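Local coordinates for protein carboxypeptidase 1 (Deinococcus radiodurans str. R1, PDB 5GIV) that probably releases amino acids one by one from the C-terminus of peptides with broad specificity, as a zinc-dependent metallocarboxypeptidase of the M32 family, at residues Gln114-Trp119 and Arg130-Tyr134; Ala271-Gln275 and Gly287-Ser291; Leu359-Arg364 and Ala388-Leu393; Arg364-Glu368 and Gln406-Trp410. One frame throughout, in Å; residues are numbered along the deposited sequence.

Contact 1: Gln114-Trp119 and Arg130-Tyr134; sequences QSYSAW and RMVPY
Helices 102-122 and 128-147 form an antiparallel helical hairpin, and Ser115, Ala118 and Trp119 of one meet Arg130, Met131 and Tyr134 of the other near its turn. The short segments run at 168° to each other with their axes 10.1 Å apart, and Met131 and Tyr134 fill the gap by reaching over to Ser115 and Ala118. The Tyr134 ring lies obliquely along the first helix: its CD1 comes to 3.4 Å from Ser115 CA, while CE1 sits 3.6 Å from Gln114 O. Farther along the same ring, the methyl CB of Ala118 makes an off-centre CH-pi contact, 4.2 Å from the ring centroid. Met131 is bent at both chi2 and chi3, which turns its methyl inward, and CE rests 3.4 Å from Ser115 O. The same methyl touches Trp119 CB, and SD lies 3.9 Å from Ala118 CB. Arg130, extended from CG to NE, lays one guanidinium face over the backbone of Ala118, with NH2 3.9 Å from Ala118 CB; its charge pairs with Glu121. An alanine in place of Tyr134 would probably leave the backbone at Ser115 and the methyl of Ala118 without their aromatic cover and open a gap between the helices. Polar ends turn to other partners: Ser115 OG bonds to the carbonyl of Tyr411, and Trp119 NE1 to that of Leu405. Packing rather than hydrogen bonding thus joins the two segments, with a ring, a thioether and a guanidinium laid against helix backbone and a methyl.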
loop_
_atom_site.group_PDB
_atom_site.type_symbol
_atom_site.label_atom_id
_atom_site.label_comp_id
_atom_site.label_asym_id
_atom_site.label_seq_id
_atom_site.Cartn_x
_atom_site.Cartn_y
_atom_site.Cartn_z
ATOM N N GLN A 114 -9.560 20.614 5.625
ATOM C CA GLN A 114 -9.088 21.464 6.713
ATOM C C GLN A 114 -9.920 21.265 7.971
ATOM O O GLN A 114 -9.380 21.272 9.084
ATOM C CB GLN A 114 -9.111 22.931 6.284
ATOM C CG GLN A 114 -8.176 23.246 5.128
ATOM C CD GLN A 114 -8.074 24.737 4.850
ATOM O OE1 GLN A 114 -6.990 25.254 4.566
ATOM N NE2 GLN A 114 -9.206 25.437 4.923
ATOM N N SER A 115 -11.238 21.100 7.813
ATOM C CA SER A 115 -12.097 20.770 8.947
ATOM C C SER A 115 -11.635 19.477 9.616
ATOM O O SER A 115 -11.473 19.414 10.840
ATOM C CB SER A 115 -13.550 20.651 8.477
ATOM O OG SER A 115 -14.402 20.253 9.533
ATOM N N TYR A 116 -11.408 18.437 8.814
ATOM C CA TYR A 116 -10.982 17.158 9.360
ATOM C C TYR A 116 -9.675 17.291 10.132
ATOM O O TYR A 116 -9.555 16.804 11.264
ATOM C CB TYR A 116 -10.855 16.120 8.244
ATOM C CG TYR A 116 -10.210 14.851 8.733
ATOM C CD1 TYR A 116 -10.922 13.938 9.501
ATOM C CD2 TYR A 116 -8.877 14.576 8.449
ATOM C CE1 TYR A 116 -10.335 12.783 9.959
ATOM C CE2 TYR A 116 -8.278 13.418 8.904
ATOM C CZ TYR A 116 -9.013 12.525 9.661
ATOM O OH TYR A 116 -8.421 11.372 10.120
ATOM N N SER A 117 -8.675 17.943 9.535
ATOM C CA SER A 117 -7.391 18.087 10.222
ATOM C C SER A 117 -7.551 18.834 11.542
ATOM O O SER A 117 -6.994 18.425 12.569
ATOM C CB SER A 117 -6.375 18.771 9.314
ATOM O OG SER A 117 -6.050 17.916 8.231
ATOM N N ALA A 118 -8.302 19.940 11.534
ATOM C CA ALA A 118 -8.545 20.657 12.783
ATOM C C ALA A 118 -9.284 19.779 13.800
ATOM O O ALA A 118 -9.048 19.892 15.010
ATOM C CB ALA A 118 -9.325 21.948 12.508
ATOM N N TRP A 119 -10.170 18.894 13.328
ATOM C CA TRP A 119 -10.922 18.040 14.242
ATOM C C TRP A 119 -10.015 17.021 14.929
ATOM O O TRP A 119 -10.198 16.718 16.119
ATOM C CB TRP A 119 -12.055 17.339 13.488
ATOM C CG TRP A 119 -12.776 16.283 14.282
ATOM C CD1 TRP A 119 -13.775 16.476 15.197
ATOM C CD2 TRP A 119 -12.550 14.871 14.227
ATOM N NE1 TRP A 119 -14.185 15.271 15.710
ATOM C CE2 TRP A 119 -13.453 14.267 15.129
ATOM C CE3 TRP A 119 -11.676 14.056 13.499
ATOM C CZ2 TRP A 119 -13.506 12.884 15.324
ATOM C CZ3 TRP A 119 -11.731 12.678 13.690
ATOM C CH2 TRP A 119 -12.641 12.108 14.599
ATOM N N ARG A 130 -13.511 25.815 18.653
ATOM C CA ARG A 130 -12.675 25.957 17.466
ATOM C C ARG A 130 -13.352 25.394 16.222
ATOM O O ARG A 130 -13.167 25.934 15.123
ATOM C CB ARG A 130 -11.327 25.273 17.688
ATOM C CG ARG A 130 -10.410 25.235 16.471
ATOM C CD ARG A 130 -9.147 24.457 16.799
ATOM N NE ARG A 130 -8.244 24.277 15.663
ATOM C CZ ARG A 130 -7.145 23.523 15.707
ATOM N NH1 ARG A 130 -6.818 22.879 16.825
ATOM N NH2 ARG A 130 -6.378 23.395 14.631
ATOM N N MET A 131 -14.138 24.318 16.364
ATOM C CA MET A 131 -14.761 23.705 15.202
ATOM C C MET A 131 -16.021 24.431 14.744
ATOM O O MET A 131 -16.465 24.212 13.609
ATOM C CB MET A 131 -15.098 22.241 15.495
ATOM C CG MET A 131 -13.904 21.408 15.913
ATOM S SD MET A 131 -12.480 21.625 14.830
ATOM C CE MET A 131 -13.160 21.199 13.224
ATOM N N VAL A 132 -16.610 25.286 15.587
ATOM C CA VAL A 132 -17.867 25.943 15.219
ATOM C C VAL A 132 -17.774 26.626 13.858
ATOM O O VAL A 132 -18.647 26.387 13.012
ATOM C CB VAL A 132 -18.319 26.895 16.331
ATOM C CG1 VAL A 132 -19.451 27.769 15.831
ATOM C CG2 VAL A 132 -18.764 26.112 17.557
ATOM N N PRO A 133 -16.775 27.471 13.582
ATOM C CA PRO A 133 -16.683 28.060 12.231
ATOM C C PRO A 133 -16.564 27.032 11.114
ATOM O O PRO A 133 -17.177 27.216 10.057
ATOM C CB PRO A 133 -15.444 28.966 12.327
ATOM C CG PRO A 133 -14.702 28.494 13.538
ATOM C CD PRO A 133 -15.748 28.008 14.490
ATOM N N TYR A 134 -15.787 25.962 11.307
ATOM C CA TYR A 134 -15.709 24.918 10.283
ATOM C C TYR A 134 -17.074 24.290 10.025
ATOM O O TYR A 134 -17.448 24.046 8.871
ATOM C CB TYR A 134 -14.714 23.835 10.692
ATOM C CG TYR A 134 -13.259 24.235 10.630
ATOM C CD1 TYR A 134 -12.528 24.070 9.470
ATOM C CD2 TYR A 134 -12.615 24.757 11.741
ATOM C CE1 TYR A 134 -11.187 24.413 9.414
ATOM C CE2 TYR A 134 -11.278 25.113 11.696
ATOM C CZ TYR A 134 -10.567 24.938 10.528
ATOM O OH TYR A 134 -9.230 25.287 10.469
#

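Contact 2: Ala271-Gln275 and Gly287-Ser291; sequences ALYEQ and GGGVS
With CG anti to the backbone N (chi1 -175°), the Tyr273 ring leaves the helix toward the loop and sets OH beside Val290 N, while Glu274, the next residue, bends at chi2 (-68°) and brings its carboxylate to Gly289. Two successive side chains at the end of helix 257-275 thereby take two successive amides of the loop. Val290 N donates to Tyr273 OH at 3.0 Å, and Gly289 N to Glu274 OE1 at 3.2 Å, the latter on the syn side of the oxygen but tilted 32° from the carboxylate plane. Gly289, having no side chain, lets its CA come obliquely to within 3.6 Å of Tyr273 CZ. Val290 adds CG1, 3.5 Å from Tyr273 OH. A phenylalanine in place of Tyr273 would probably leave the amide of Val290 without its acceptor and this part of the loop less firmly set. The loop leads into helix 292-306, which carries the zinc ligand Glu296, and helix 257-275 carries the ligands His266 and His270 of the HExxH motif; the Tyr273 side chain is about 10 Å from the zinc ion. Glu274 also accepts from His295 and forms a salt bridge with Arg240, so its buried carboxylate is shared among a loop amide, an imidazole and a guanidinium, which probably favours the charged form.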
loop_
_atom_site.group_PDB
_atom_site.type_symbol
_atom_site.label_atom_id
_atom_site.label_comp_id
_atom_site.label_asym_id
_atom_site.label_seq_id
_atom_site.Cartn_x
_atom_site.Cartn_y
_atom_site.Cartn_z
ATOM N N ALA A 271 -17.000 -6.811 3.186
ATOM C CA ALA A 271 -16.122 -7.293 2.125
ATOM C C ALA A 271 -16.743 -8.463 1.378
ATOM O O ALA A 271 -16.555 -8.601 0.161
ATOM C CB ALA A 271 -14.766 -7.694 2.701
ATOM N N LEU A 272 -17.479 -9.320 2.091
ATOM C CA LEU A 272 -18.160 -10.427 1.432
ATOM C C LEU A 272 -19.105 -9.916 0.360
ATOM O O LEU A 272 -19.149 -10.455 -0.753
ATOM C CB LEU A 272 -18.920 -11.248 2.464
ATOM C CG LEU A 272 -18.044 -12.119 3.349
ATOM C CD1 LEU A 272 -18.864 -12.692 4.475
ATOM C CD2 LEU A 272 -17.432 -13.235 2.487
ATOM N N TYR A 273 -19.867 -8.872 0.683
ATOM C CA TYR A 273 -20.744 -8.243 -0.292
ATOM C C TYR A 273 -19.971 -7.878 -1.559
ATOM O O TYR A 273 -20.352 -8.273 -2.667
ATOM C CB TYR A 273 -21.405 -7.025 0.350
ATOM C CG TYR A 273 -22.437 -6.320 -0.487
ATOM C CD1 TYR A 273 -22.834 -6.816 -1.726
ATOM C CD2 TYR A 273 -23.004 -5.144 -0.042
ATOM C CE1 TYR A 273 -23.776 -6.155 -2.488
ATOM C CE2 TYR A 273 -23.937 -4.485 -0.782
ATOM C CZ TYR A 273 -24.325 -4.984 -2.008
ATOM O OH TYR A 273 -25.270 -4.294 -2.735
ATOM N N GLU A 274 -18.889 -7.107 -1.411
ATOM C CA GLU A 274 -18.106 -6.690 -2.573
ATOM C C GLU A 274 -17.491 -7.890 -3.287
ATOM O O GLU A 274 -17.443 -7.928 -4.523
ATOM C CB GLU A 274 -17.007 -5.704 -2.152
ATOM C CG GLU A 274 -17.515 -4.366 -1.622
ATOM C CD GLU A 274 -18.185 -3.502 -2.673
ATOM O OE1 GLU A 274 -19.002 -2.638 -2.296
ATOM O OE2 GLU A 274 -17.900 -3.675 -3.876
ATOM N N GLN A 275 -16.985 -8.867 -2.527
ATOM C CA GLN A 275 -16.348 -10.027 -3.142
ATOM C C GLN A 275 -17.340 -10.913 -3.877
ATOM O O GLN A 275 -16.923 -11.749 -4.682
ATOM C CB GLN A 275 -15.590 -10.852 -2.096
ATOM C CG GLN A 275 -14.236 -10.244 -1.673
ATOM C CD GLN A 275 -13.390 -11.192 -0.836
ATOM O OE1 GLN A 275 -13.902 -12.136 -0.214
ATOM N NE2 GLN A 275 -12.087 -10.946 -0.814
ATOM N N GLY A 287 -20.468 -2.561 -10.849
ATOM C CA GLY A 287 -19.591 -3.384 -10.035
ATOM C C GLY A 287 -19.282 -2.899 -8.625
ATOM O O GLY A 287 -18.116 -2.642 -8.294
ATOM N N GLY A 288 -20.307 -2.807 -7.784
ATOM C CA GLY A 288 -20.135 -2.377 -6.408
ATOM C C GLY A 288 -21.462 -2.487 -5.687
ATOM O O GLY A 288 -22.497 -2.795 -6.289
ATOM N N GLY A 289 -21.408 -2.245 -4.378
ATOM C CA GLY A 289 -22.617 -2.262 -3.570
ATOM C C GLY A 289 -23.614 -1.197 -3.990
ATOM O O GLY A 289 -23.254 -0.153 -4.537
ATOM N N VAL A 290 -24.886 -1.457 -3.689
ATOM C CA VAL A 290 -25.979 -0.652 -4.231
ATOM C C VAL A 290 -26.352 0.543 -3.347
ATOM O O VAL A 290 -26.836 1.556 -3.863
ATOM C CB VAL A 290 -27.210 -1.549 -4.490
ATOM C CG1 VAL A 290 -27.880 -1.945 -3.177
ATOM C CG2 VAL A 290 -28.201 -0.858 -5.408
ATOM N N SER A 291 -26.132 0.466 -2.032
ATOM C CA SER A 291 -26.545 1.550 -1.140
ATOM C C SER A 291 -25.891 1.366 0.227
ATOM O O SER A 291 -25.376 0.294 0.556
ATOM C CB SER A 291 -28.062 1.599 -0.974
ATOM O OG SER A 291 -28.514 0.451 -0.280
#

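Contact 3: Leu359-Arg364 and Ala388-Leu393; sequences LHVITR and AYEQNL
Hydrogen bonds between side chains centre on Tyr389 OH, which meets His360 and Arg364 together. His360 ND1 lies 2.6 Å from Tyr389 OH, the hydroxyl sitting at the edge of the imidazole in its plane, and either atom could donate. Arg364 grips the same oxygen end-on with two nitrogens, NH1 at 2.9 Å from Tyr389 OH and NH2 at 3.2 Å, the oxygen lying in the guanidinium plane; NH2 also forms a salt bridge with Asp407. This plane is turned 62° from the phenol ring. NH1 of Arg364 also reaches back to His360 O, one turn earlier, from above the carbonyl plane, while Arg364 N comes to that oxygen from the other face. A second polar pair joins Asn392 ND2 to Thr363 OG1 at 3.0 Å, nearly straight and in the amide plane. With chi1 at -61°, Thr363 OG1 stands beside its own backbone N and donates to Leu359 O, leaving the hydroxyl to accept from Asn392, whose OD1 takes a bond from Arg180 on helix 169-193.

These bonds tie helix 357-372 to helix 381-393, which pack roughly antiparallel within the largely helical M32 fold; the short segments cross at 142° with axes 9.8 Å apart.

Apolar contacts border the polar ones. Leu393 CD1 sits over the centre of the His360 face in a CH-pi contact, 3.7 Å from the ring centroid, and CD2 packs against Leu359 CB. At the other end, Thr363 CG2 lies 3.6 Å from Ala388 CB and crosses near Tyr389 CD1.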
loop_
_atom_site.group_PDB
_atom_site.type_symbol
_atom_site.label_atom_id
_atom_site.label_comp_id
_atom_site.label_asym_id
_atom_site.label_seq_id
_atom_site.Cartn_x
_atom_site.Cartn_y
_atom_site.Cartn_z
ATOM N N LEU A 359 -30.672 4.562 18.882
ATOM C CA LEU A 359 -30.895 5.838 19.549
ATOM C C LEU A 359 -29.783 6.839 19.241
ATOM O O LEU A 359 -30.019 8.054 19.258
ATOM C CB LEU A 359 -31.022 5.610 21.056
ATOM C CG LEU A 359 -32.179 4.690 21.444
ATOM C CD1 LEU A 359 -32.080 4.280 22.894
ATOM C CD2 LEU A 359 -33.504 5.394 21.185
ATOM N N HIS A 360 -28.570 6.359 18.956
ATOM C CA HIS A 360 -27.500 7.271 18.555
ATOM C C HIS A 360 -27.738 7.823 17.153
ATOM O O HIS A 360 -27.498 9.011 16.898
ATOM C CB HIS A 360 -26.142 6.564 18.621
ATOM C CG HIS A 360 -25.763 6.091 19.991
ATOM N ND1 HIS A 360 -24.941 6.813 20.832
ATOM C CD2 HIS A 360 -26.072 4.953 20.655
ATOM C CE1 HIS A 360 -24.770 6.144 21.957
ATOM N NE2 HIS A 360 -25.448 5.014 21.878
ATOM N N VAL A 361 -28.167 6.966 16.221
ATOM C CA VAL A 361 -28.433 7.403 14.854
ATOM C C VAL A 361 -29.575 8.408 14.833
ATOM O O VAL A 361 -29.502 9.445 14.163
ATOM C CB VAL A 361 -28.731 6.188 13.954
ATOM C CG1 VAL A 361 -29.185 6.627 12.576
ATOM C CG2 VAL A 361 -27.502 5.304 13.847
ATOM N N ILE A 362 -30.656 8.105 15.558
ATOM C CA ILE A 362 -31.793 9.018 15.636
ATOM C C ILE A 362 -31.353 10.369 16.178
ATOM O O ILE A 362 -31.735 11.423 15.658
ATOM C CB ILE A 362 -32.915 8.414 16.496
ATOM C CG1 ILE A 362 -33.438 7.126 15.855
ATOM C CG2 ILE A 362 -34.018 9.450 16.728
ATOM C CD1 ILE A 362 -34.436 6.384 16.706
ATOM N N THR A 363 -30.564 10.362 17.253
ATOM C CA THR A 363 -30.053 11.618 17.787
ATOM C C THR A 363 -29.395 12.458 16.695
ATOM O O THR A 363 -29.743 13.626 16.501
ATOM C CB THR A 363 -29.058 11.333 18.910
ATOM O OG1 THR A 363 -29.729 10.619 19.950
ATOM C CG2 THR A 363 -28.480 12.640 19.465
ATOM N N ARG A 364 -28.444 11.866 15.966
ATOM C CA ARG A 364 -27.705 12.613 14.953
ATOM C C ARG A 364 -28.613 13.074 13.817
ATOM O O ARG A 364 -28.535 14.228 13.375
ATOM C CB ARG A 364 -26.569 11.754 14.408
ATOM C CG ARG A 364 -25.466 11.499 15.404
ATOM C CD ARG A 364 -24.810 10.136 15.203
ATOM N NE ARG A 364 -23.625 9.995 16.047
ATOM C CZ ARG A 364 -23.663 9.792 17.363
ATOM N NH1 ARG A 364 -24.830 9.716 17.997
ATOM N NH2 ARG A 364 -22.530 9.689 18.049
ATOM N N ALA A 388 -29.979 16.100 23.663
ATOM C CA ALA A 388 -30.577 14.960 22.975
ATOM C C ALA A 388 -30.062 13.633 23.532
ATOM O O ALA A 388 -30.798 12.641 23.530
ATOM C CB ALA A 388 -30.318 15.051 21.475
ATOM N N TYR A 389 -28.797 13.578 23.971
ATOM C CA TYR A 389 -28.293 12.352 24.586
ATOM C C TYR A 389 -28.971 12.094 25.930
ATOM O O TYR A 389 -29.347 10.954 26.226
ATOM C CB TYR A 389 -26.764 12.408 24.726
ATOM C CG TYR A 389 -26.055 11.589 23.672
ATOM C CD1 TYR A 389 -25.933 12.052 22.369
ATOM C CD2 TYR A 389 -25.534 10.343 23.972
ATOM C CE1 TYR A 389 -25.307 11.292 21.398
ATOM C CE2 TYR A 389 -24.901 9.582 23.014
ATOM C CZ TYR A 389 -24.788 10.054 21.732
ATOM O OH TYR A 389 -24.160 9.278 20.782
ATOM N N GLU A 390 -29.165 13.135 26.750
ATOM C CA GLU A 390 -29.926 12.944 27.985
ATOM C C GLU A 390 -31.337 12.460 27.684
ATOM O O GLU A 390 -31.840 11.534 28.332
ATOM C CB GLU A 390 -29.979 14.230 28.806
ATOM C CG GLU A 390 -28.644 14.707 29.315
ATOM C CD GLU A 390 -28.780 15.946 30.170
ATOM O OE1 GLU A 390 -29.565 15.902 31.147
ATOM O OE2 GLU A 390 -28.115 16.964 29.855
ATOM N N GLN A 391 -31.986 13.066 26.686
ATOM C CA GLN A 391 -33.353 12.689 26.355
ATOM C C GLN A 391 -33.429 11.275 25.792
ATOM O O GLN A 391 -34.285 10.487 26.205
ATOM C CB GLN A 391 -33.917 13.672 25.328
ATOM C CG GLN A 391 -35.178 13.180 24.630
ATOM C CD GLN A 391 -35.626 14.090 23.489
ATOM O OE1 GLN A 391 -35.039 15.152 23.249
ATOM N NE2 GLN A 391 -36.632 13.643 22.739
ATOM N N ASN A 392 -32.510 10.913 24.895
ATOM C CA ASN A 392 -32.661 9.665 24.160
ATOM C C ASN A 392 -31.939 8.489 24.791
ATOM O O ASN A 392 -32.376 7.349 24.620
ATOM C CB ASN A 392 -32.184 9.822 22.712
ATOM C CG ASN A 392 -33.062 10.762 21.909
ATOM O OD1 ASN A 392 -34.253 10.907 22.191
ATOM N ND2 ASN A 392 -32.485 11.378 20.880
ATOM N N LEU A 393 -30.847 8.723 25.509
ATOM C CA LEU A 393 -30.085 7.627 26.085
ATOM C C LEU A 393 -29.957 7.715 27.592
ATOM O O LEU A 393 -29.380 6.811 28.198
ATOM C CB LEU A 393 -28.700 7.560 25.440
ATOM C CG LEU A 393 -28.809 7.045 24.005
ATOM C CD1 LEU A 393 -27.819 7.726 23.081
ATOM C CD2 LEU A 393 -28.594 5.554 24.010
#

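Contact 4: Arg364-Glu368 and Gln406-Trp410; sequences RFELE and QDVHW
Gln406 opens the loop segment by bringing OE1 to 3.0 Å from Arg364 NH2, at an angle too poor for a hydrogen bond; its amide instead bonds to Asp402 and Leu347 through NE2 and to Arg349 N through OE1. Asp407 follows and makes the salt bridge. Its OD2 alone takes both NE and NH2 of Arg364, at 2.8 and 2.7 Å from that oxygen, a side-on grip in which the carboxylate is turned 67° from the guanidinium plane. The other oxygen, OD1, pairs with Arg349, so the aspartate probably balances two arginines. Trp410 ends the segment and turns a ring edge to the helix backbone, CZ2 lying 3.7 Å from Arg364 O. Its NE1 donates to the anti lone pair of Glu368 OE2, 2.9 Å away and fairly straight at 162°; Ser418 also bonds to that oxygen. CH2 of the indole lies 4.1 Å from Leu367 CB. A salt bridge and an indole hydrogen bond thus hold the loop between helices 381-393 and 420-439 to helix 357-372, a helix-to-loop contact in the largely helical M32 carboxypeptidase fold, with the Asp407 side chain about 12 Å from the zinc ion.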
loop_
_atom_site.group_PDB
_atom_site.type_symbol
_atom_site.label_atom_id
_atom_site.label_comp_id
_atom_site.label_asym_id
_atom_site.label_seq_id
_atom_site.Cartn_x
_atom_site.Cartn_y
_atom_site.Cartn_z
ATOM N N ARG A 364 -28.444 11.866 15.966
ATOM C CA ARG A 364 -27.705 12.613 14.953
ATOM C C ARG A 364 -28.613 13.074 13.817
ATOM O O ARG A 364 -28.535 14.228 13.375
ATOM C CB ARG A 364 -26.569 11.754 14.408
ATOM C CG ARG A 364 -25.466 11.499 15.404
ATOM C CD ARG A 364 -24.810 10.136 15.203
ATOM N NE ARG A 364 -23.625 9.995 16.047
ATOM C CZ ARG A 364 -23.663 9.792 17.363
ATOM N NH1 ARG A 364 -24.830 9.716 17.997
ATOM N NH2 ARG A 364 -22.530 9.689 18.049
ATOM N N PHE A 365 -29.490 12.188 13.336
ATOM C CA PHE A 365 -30.372 12.540 12.229
ATOM C C PHE A 365 -31.236 13.746 12.582
ATOM O O PHE A 365 -31.378 14.678 11.781
ATOM C CB PHE A 365 -31.231 11.332 11.867
ATOM C CG PHE A 365 -32.194 11.566 10.737
ATOM C CD1 PHE A 365 -31.785 11.442 9.429
ATOM C CD2 PHE A 365 -33.521 11.875 10.989
ATOM C CE1 PHE A 365 -32.672 11.634 8.390
ATOM C CE2 PHE A 365 -34.419 12.065 9.950
ATOM C CZ PHE A 365 -33.996 11.947 8.653
ATOM N N GLU A 366 -31.817 13.751 13.785
ATOM C CA GLU A 366 -32.704 14.843 14.166
ATOM C C GLU A 366 -31.947 16.157 14.325
ATOM O O GLU A 366 -32.495 17.224 14.018
ATOM C CB GLU A 366 -33.460 14.472 15.443
ATOM C CG GLU A 366 -34.554 13.426 15.194
ATOM C CD GLU A 366 -35.288 12.985 16.451
ATOM O OE1 GLU A 366 -34.893 13.401 17.570
ATOM O OE2 GLU A 366 -36.254 12.196 16.324
ATOM N N LEU A 367 -30.682 16.105 14.758
ATOM C CA LEU A 367 -29.869 17.315 14.803
ATOM C C LEU A 367 -29.552 17.803 13.397
ATOM O O LEU A 367 -29.497 19.014 13.150
ATOM C CB LEU A 367 -28.579 17.060 15.591
ATOM C CG LEU A 367 -28.722 16.783 17.094
ATOM C CD1 LEU A 367 -27.442 16.189 17.669
ATOM C CD2 LEU A 367 -29.098 18.059 17.853
ATOM N N GLU A 368 -29.317 16.872 12.467
ATOM C CA GLU A 368 -29.151 17.251 11.069
ATOM C C GLU A 368 -30.413 17.916 10.534
ATOM O O GLU A 368 -30.343 18.936 9.833
ATOM C CB GLU A 368 -28.812 16.026 10.225
ATOM C CG GLU A 368 -27.430 15.442 10.418
ATOM C CD GLU A 368 -27.206 14.226 9.525
ATOM O OE1 GLU A 368 -28.208 13.603 9.103
ATOM O OE2 GLU A 368 -26.035 13.903 9.238
ATOM N N GLN A 406 -17.673 13.713 18.795
ATOM C CA GLN A 406 -17.422 12.271 18.842
ATOM C C GLN A 406 -17.185 11.680 17.456
ATOM O O GLN A 406 -16.191 10.973 17.232
ATOM C CB GLN A 406 -18.589 11.561 19.525
ATOM C CG GLN A 406 -18.577 10.072 19.312
ATOM C CD GLN A 406 -19.785 9.375 19.904
ATOM O OE1 GLN A 406 -20.194 8.326 19.416
ATOM N NE2 GLN A 406 -20.348 9.936 20.972
ATOM N N ASP A 407 -18.098 11.925 16.525
ATOM C CA ASP A 407 -18.045 11.288 15.219
ATOM C C ASP A 407 -17.416 12.211 14.179
ATOM O O ASP A 407 -17.565 13.436 14.231
ATOM C CB ASP A 407 -19.447 10.847 14.786
ATOM C CG ASP A 407 -19.822 9.454 15.335
ATOM O OD1 ASP A 407 -18.969 8.535 15.283
ATOM O OD2 ASP A 407 -20.962 9.281 15.830
ATOM N N VAL A 408 -16.690 11.601 13.234
ATOM C CA VAL A 408 -15.971 12.368 12.223
ATOM C C VAL A 408 -16.877 12.892 11.110
ATOM O O VAL A 408 -16.481 13.816 10.388
ATOM C CB VAL A 408 -14.846 11.527 11.583
ATOM C CG1 VAL A 408 -15.408 10.474 10.664
ATOM C CG2 VAL A 408 -13.882 12.413 10.828
ATOM N N HIS A 409 -18.089 12.349 10.963
ATOM C CA HIS A 409 -18.851 12.557 9.732
ATOM C C HIS A 409 -19.012 14.039 9.393
ATOM O O HIS A 409 -18.660 14.473 8.291
ATOM C CB HIS A 409 -20.212 11.861 9.831
ATOM C CG HIS A 409 -20.115 10.386 10.080
ATOM N ND1 HIS A 409 -19.437 9.856 11.158
ATOM C CD2 HIS A 409 -20.598 9.331 9.383
ATOM C CE1 HIS A 409 -19.519 8.539 11.123
ATOM N NE2 HIS A 409 -20.210 8.193 10.050
ATOM N N TRP A 410 -19.529 14.837 10.330
ATOM C CA TRP A 410 -19.789 16.248 10.041
ATOM C C TRP A 410 -18.517 17.081 9.903
ATOM O O TRP A 410 -18.599 18.248 9.498
ATOM C CB TRP A 410 -20.665 16.858 11.135
ATOM C CG TRP A 410 -22.001 16.199 11.289
ATOM C CD1 TRP A 410 -22.667 15.457 10.352
ATOM C CD2 TRP A 410 -22.835 16.214 12.455
ATOM N NE1 TRP A 410 -23.862 15.013 10.865
ATOM C CE2 TRP A 410 -23.989 15.466 12.153
ATOM C CE3 TRP A 410 -22.718 16.791 13.724
ATOM C CZ2 TRP A 410 -25.019 15.274 13.076
ATOM C CZ3 TRP A 410 -23.741 16.605 14.634
ATOM C CH2 TRP A 410 -24.876 15.854 14.305
#

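Contact 1 comes first along the chain, contact 2 follows, and contacts 3 and 4 come last with their segments alternating. Those two share Arg364 and helix 357-372; their centres are 11 Å apart, so one arginine joins helix 381-393 to the loop that follows it. That loop also reaches the hairpin of contact 1, where Val408 CG2 packs 3.6 Å from Tyr116 CD1 and from Trp119 CZ3, the centres of these two contacts being 14 Å apart. Contact 2 stands apart, at the end of one zinc-binding helix and just before the other, its centre 25 to 32 Å from the others. A continuous packing path therefore runs from the outlying hairpin to helix 357-372 without touching contact 2, whose nearest atoms are about 13 Å from contact 4.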